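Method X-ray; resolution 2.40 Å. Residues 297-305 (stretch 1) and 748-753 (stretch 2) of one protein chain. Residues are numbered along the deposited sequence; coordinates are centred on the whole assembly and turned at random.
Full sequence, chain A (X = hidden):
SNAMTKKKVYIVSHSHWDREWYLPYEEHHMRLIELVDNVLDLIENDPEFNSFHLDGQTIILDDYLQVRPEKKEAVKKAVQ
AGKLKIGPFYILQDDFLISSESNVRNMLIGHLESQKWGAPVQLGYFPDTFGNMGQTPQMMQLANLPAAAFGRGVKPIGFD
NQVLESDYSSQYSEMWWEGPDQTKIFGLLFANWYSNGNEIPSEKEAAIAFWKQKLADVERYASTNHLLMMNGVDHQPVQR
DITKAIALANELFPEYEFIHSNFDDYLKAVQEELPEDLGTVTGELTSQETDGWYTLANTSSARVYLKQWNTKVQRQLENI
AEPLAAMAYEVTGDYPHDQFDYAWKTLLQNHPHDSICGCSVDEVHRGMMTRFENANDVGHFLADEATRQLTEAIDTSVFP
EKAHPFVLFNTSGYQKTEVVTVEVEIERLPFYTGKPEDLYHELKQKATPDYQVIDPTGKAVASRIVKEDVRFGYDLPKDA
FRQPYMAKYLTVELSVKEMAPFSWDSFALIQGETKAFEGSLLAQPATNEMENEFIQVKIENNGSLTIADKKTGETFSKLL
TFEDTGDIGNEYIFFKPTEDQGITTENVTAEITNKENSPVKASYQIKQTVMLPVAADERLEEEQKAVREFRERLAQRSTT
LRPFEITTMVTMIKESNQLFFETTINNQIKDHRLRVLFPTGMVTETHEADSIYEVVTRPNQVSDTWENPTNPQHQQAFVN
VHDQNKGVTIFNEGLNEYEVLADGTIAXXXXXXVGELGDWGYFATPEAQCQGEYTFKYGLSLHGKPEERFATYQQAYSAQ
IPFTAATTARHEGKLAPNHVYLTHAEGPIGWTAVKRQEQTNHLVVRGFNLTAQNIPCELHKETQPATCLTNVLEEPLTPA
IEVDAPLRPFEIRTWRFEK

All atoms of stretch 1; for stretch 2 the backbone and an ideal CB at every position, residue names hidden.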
# COMPACT_ATOMS: atom_id res chain seq x y z
N ALA A 297 -21.21 13.13 11.53
CA ALA A 297 -20.33 12.95 12.67
C ALA A 297 -20.01 11.48 12.91
O ALA A 297 -18.97 11.16 13.51
CB ALA A 297 -20.96 13.55 13.93
N ASN A 298 -20.87 10.57 12.45
CA ASN A 298 -20.63 9.14 12.62
C ASN A 298 -19.46 8.63 11.78
O ASN A 298 -19.14 7.44 11.86
CB ASN A 298 -21.89 8.35 12.29
CG ASN A 298 -23.00 8.59 13.29
OD1 ASN A 298 -24.11 8.97 12.93
ND2 ASN A 298 -22.69 8.37 14.57
N THR A 299 -18.83 9.48 10.97
CA THR A 299 -17.59 9.08 10.30
C THR A 299 -16.47 8.84 11.31
O THR A 299 -15.54 8.09 11.01
CB THR A 299 -17.17 10.15 9.30
OG1 THR A 299 -17.07 11.42 9.95
CG2 THR A 299 -18.17 10.25 8.16
N SER A 300 -16.56 9.45 12.49
CA SER A 300 -15.54 9.27 13.51
C SER A 300 -15.46 7.83 14.02
O SER A 300 -14.42 7.42 14.53
CB SER A 300 -15.80 10.23 14.68
OG SER A 300 -17.16 10.18 15.08
N SER A 301 -16.54 7.06 13.88
CA SER A 301 -16.55 5.67 14.29
C SER A 301 -16.45 4.69 13.12
O SER A 301 -16.30 3.49 13.35
CB SER A 301 -17.82 5.36 15.10
OG SER A 301 -18.98 5.53 14.31
N ALA A 302 -16.53 5.18 11.89
CA ALA A 302 -16.41 4.32 10.72
C ALA A 302 -14.97 3.85 10.56
O ALA A 302 -14.04 4.65 10.60
CB ALA A 302 -16.87 5.05 9.47
N ARG A 303 -14.80 2.54 10.39
CA ARG A 303 -13.48 1.91 10.23
C ARG A 303 -12.51 2.39 11.31
O ARG A 303 -11.57 3.14 11.07
CB ARG A 303 -12.92 2.19 8.83
CG ARG A 303 -13.80 1.71 7.68
CD ARG A 303 -13.18 2.07 6.34
NE ARG A 303 -14.01 1.68 5.21
CZ ARG A 303 -13.82 0.58 4.49
NH1 ARG A 303 -12.82 -0.25 4.77
NH2 ARG A 303 -14.62 0.31 3.47
N VAL A 304 -12.78 1.91 12.53
CA VAL A 304 -12.06 2.40 13.71
C VAL A 304 -10.57 2.08 13.61
O VAL A 304 -9.74 2.79 14.20
CB VAL A 304 -12.68 1.81 14.99
CG1 VAL A 304 -12.56 0.29 15.00
CG2 VAL A 304 -12.05 2.42 16.23
N TYR A 305 -10.20 1.04 12.86
CA TYR A 305 -8.79 0.69 12.73
C TYR A 305 -8.00 1.80 12.05
O TYR A 305 -6.81 1.98 12.33
CB TYR A 305 -8.63 -0.62 11.97
CG TYR A 305 -9.21 -0.61 10.57
CD1 TYR A 305 -10.53 -0.97 10.34
CD2 TYR A 305 -8.43 -0.26 9.47
CE1 TYR A 305 -11.06 -0.97 9.06
CE2 TYR A 305 -8.95 -0.26 8.19
CZ TYR A 305 -10.27 -0.61 7.99
OH TYR A 305 -10.79 -0.61 6.72
N UNK A 748 -18.87 5.74 24.80
CA UNK A 748 -17.79 5.79 23.83
C UNK A 748 -17.99 4.66 22.83
O UNK A 748 -18.10 3.49 23.22
CB UNK A 748 -16.42 5.69 24.51
N UNK A 749 -18.04 5.01 21.55
CA UNK A 749 -18.23 4.02 20.50
C UNK A 749 -16.92 3.29 20.24
O UNK A 749 -15.90 3.92 19.94
CB UNK A 749 -18.75 4.68 19.22
N UNK A 750 -16.95 1.96 20.34
CA UNK A 750 -15.75 1.16 20.11
C UNK A 750 -15.59 0.80 18.64
O UNK A 750 -14.49 0.96 18.08
CB UNK A 750 -15.79 -0.11 20.96
N UNK A 751 -16.65 0.33 17.99
CA UNK A 751 -16.58 -0.13 16.62
C UNK A 751 -17.97 -0.03 16.01
O UNK A 751 -18.97 -0.29 16.67
CB UNK A 751 -16.04 -1.56 16.54
N UNK A 752 -18.02 0.39 14.74
CA UNK A 752 -19.28 0.51 14.01
C UNK A 752 -19.10 -0.11 12.64
O UNK A 752 -18.17 0.26 11.91
CB UNK A 752 -19.73 1.97 13.90
N UNK A 753 -19.99 -1.03 12.28
CA UNK A 753 -19.83 -1.87 11.10
C UNK A 753 -21.00 -1.64 10.15
O UNK A 753 -22.16 -1.83 10.54
CB UNK A 753 -19.73 -3.35 11.49

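Position 748 lies in a strand, and nothing of stretch 1 comes within 5.5 Å of its ideal CB. Many side chains would suit. The deposited residue is Val748, chi1 t, which makes no contact with stretch 1.

At position 749 the CA-to-CB bond points toward stretch 1. The ideal CB is 4.3 Å from Ser301 CB. That leaves room for a small or medium side chain, polar or apolar, with beta-branched residues at ease at phi/psi of -78/124. The residue is Thr749, chi1 m. Thr749 CG2 packs 3.7 Å from Ser301 CB. Its OG1 is hydrogen-bonded elsewhere in the structure.

Position 750 points away, with psi at -47, a break from the extended values of its neighbours. Stretch 1 offers its side chain nothing, so the choice is open. The residue is Leu750. Its side chain stays clear: the nearest approach is Leu750 CB to Val304 CG2, 6.6 Å. The backbone does the touching: Val304 CG2 lies 3.4 Å from Leu750 O.

Position 751 also points away, yet its ideal CB is 4.2 Å from Val304 CG1. An apolar side chain would suit this methyl, and the extended phi/psi of -156/141 accepts beta-branching. Valine, isoleucine or leucine could serve. The residue is Ile751, chi1 and chi2 both t. Ile751 CG1 makes an apolar contact with Val304 CG1 at 3.9 Å.

Position 752 points toward stretch 1 and faces polar atoms of stretch 1. The ideal CB is 3.7 Å from Ser301 OG. Farther out, Asn298 O is a backbone acceptor, engaged within its own stretch only by weak bonds. A short polar side chain could address the hydroxyl; a long donor such as lysine or arginine could reach the carbonyl. The residue is Arg752. Its chain starts extended and turns at chi3, p. Arg752 NE donates to Ser301 OG at 2.9 Å, and Arg752 NH1 donates to Asn298 O at 2.9 Å. Ser301 OG lies at the guanidinium edge, where the N-H bonds point, while Asn298 CB covers one face, 3.7 Å from Arg752 NH1. Its backbone is tied in through a water: Arg752 N and Val304 N donate to water 1 at 3.1 and 2.9 Å, and the water donates to Ser301 O at 2.5 Å.

Position 753 points away, with no stretch 1 atom within 5.5 Å of its ideal CB. Many would fit. The residue is Cys753, chi1 -45°, with no contact to stretch 1.

Stretch 2 (748-753) VTLIRC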
# COMPACT_ATOMS: atom_id res chain seq x y z
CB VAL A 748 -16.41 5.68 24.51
CG1 VAL A 748 -15.31 5.59 23.46
CG2 VAL A 748 -16.18 6.86 25.44
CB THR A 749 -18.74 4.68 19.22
OG1 THR A 749 -19.99 5.32 19.47
CG2 THR A 749 -18.92 3.63 18.12
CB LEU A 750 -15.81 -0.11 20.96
CG LEU A 750 -15.90 0.09 22.47
CD1 LEU A 750 -15.94 -1.25 23.19
CD2 LEU A 750 -14.75 0.94 22.98
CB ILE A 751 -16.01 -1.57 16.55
CG1 ILE A 751 -15.74 -2.00 15.11
CG2 ILE A 751 -16.94 -2.56 17.24
CD1 ILE A 751 -15.05 -3.34 15.00
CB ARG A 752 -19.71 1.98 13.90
CG ARG A 752 -21.12 2.16 13.35
CD ARG A 752 -21.56 3.61 13.41
NE ARG A 752 -20.86 4.44 12.44
CZ ARG A 752 -21.29 4.65 11.20
NH1 ARG A 752 -20.60 5.42 10.37
NH2 ARG A 752 -22.42 4.09 10.78
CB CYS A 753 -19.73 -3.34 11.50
SG CYS A 753 -18.63 -3.65 12.91
O HOH W 1 -15.51 1.18 13.01
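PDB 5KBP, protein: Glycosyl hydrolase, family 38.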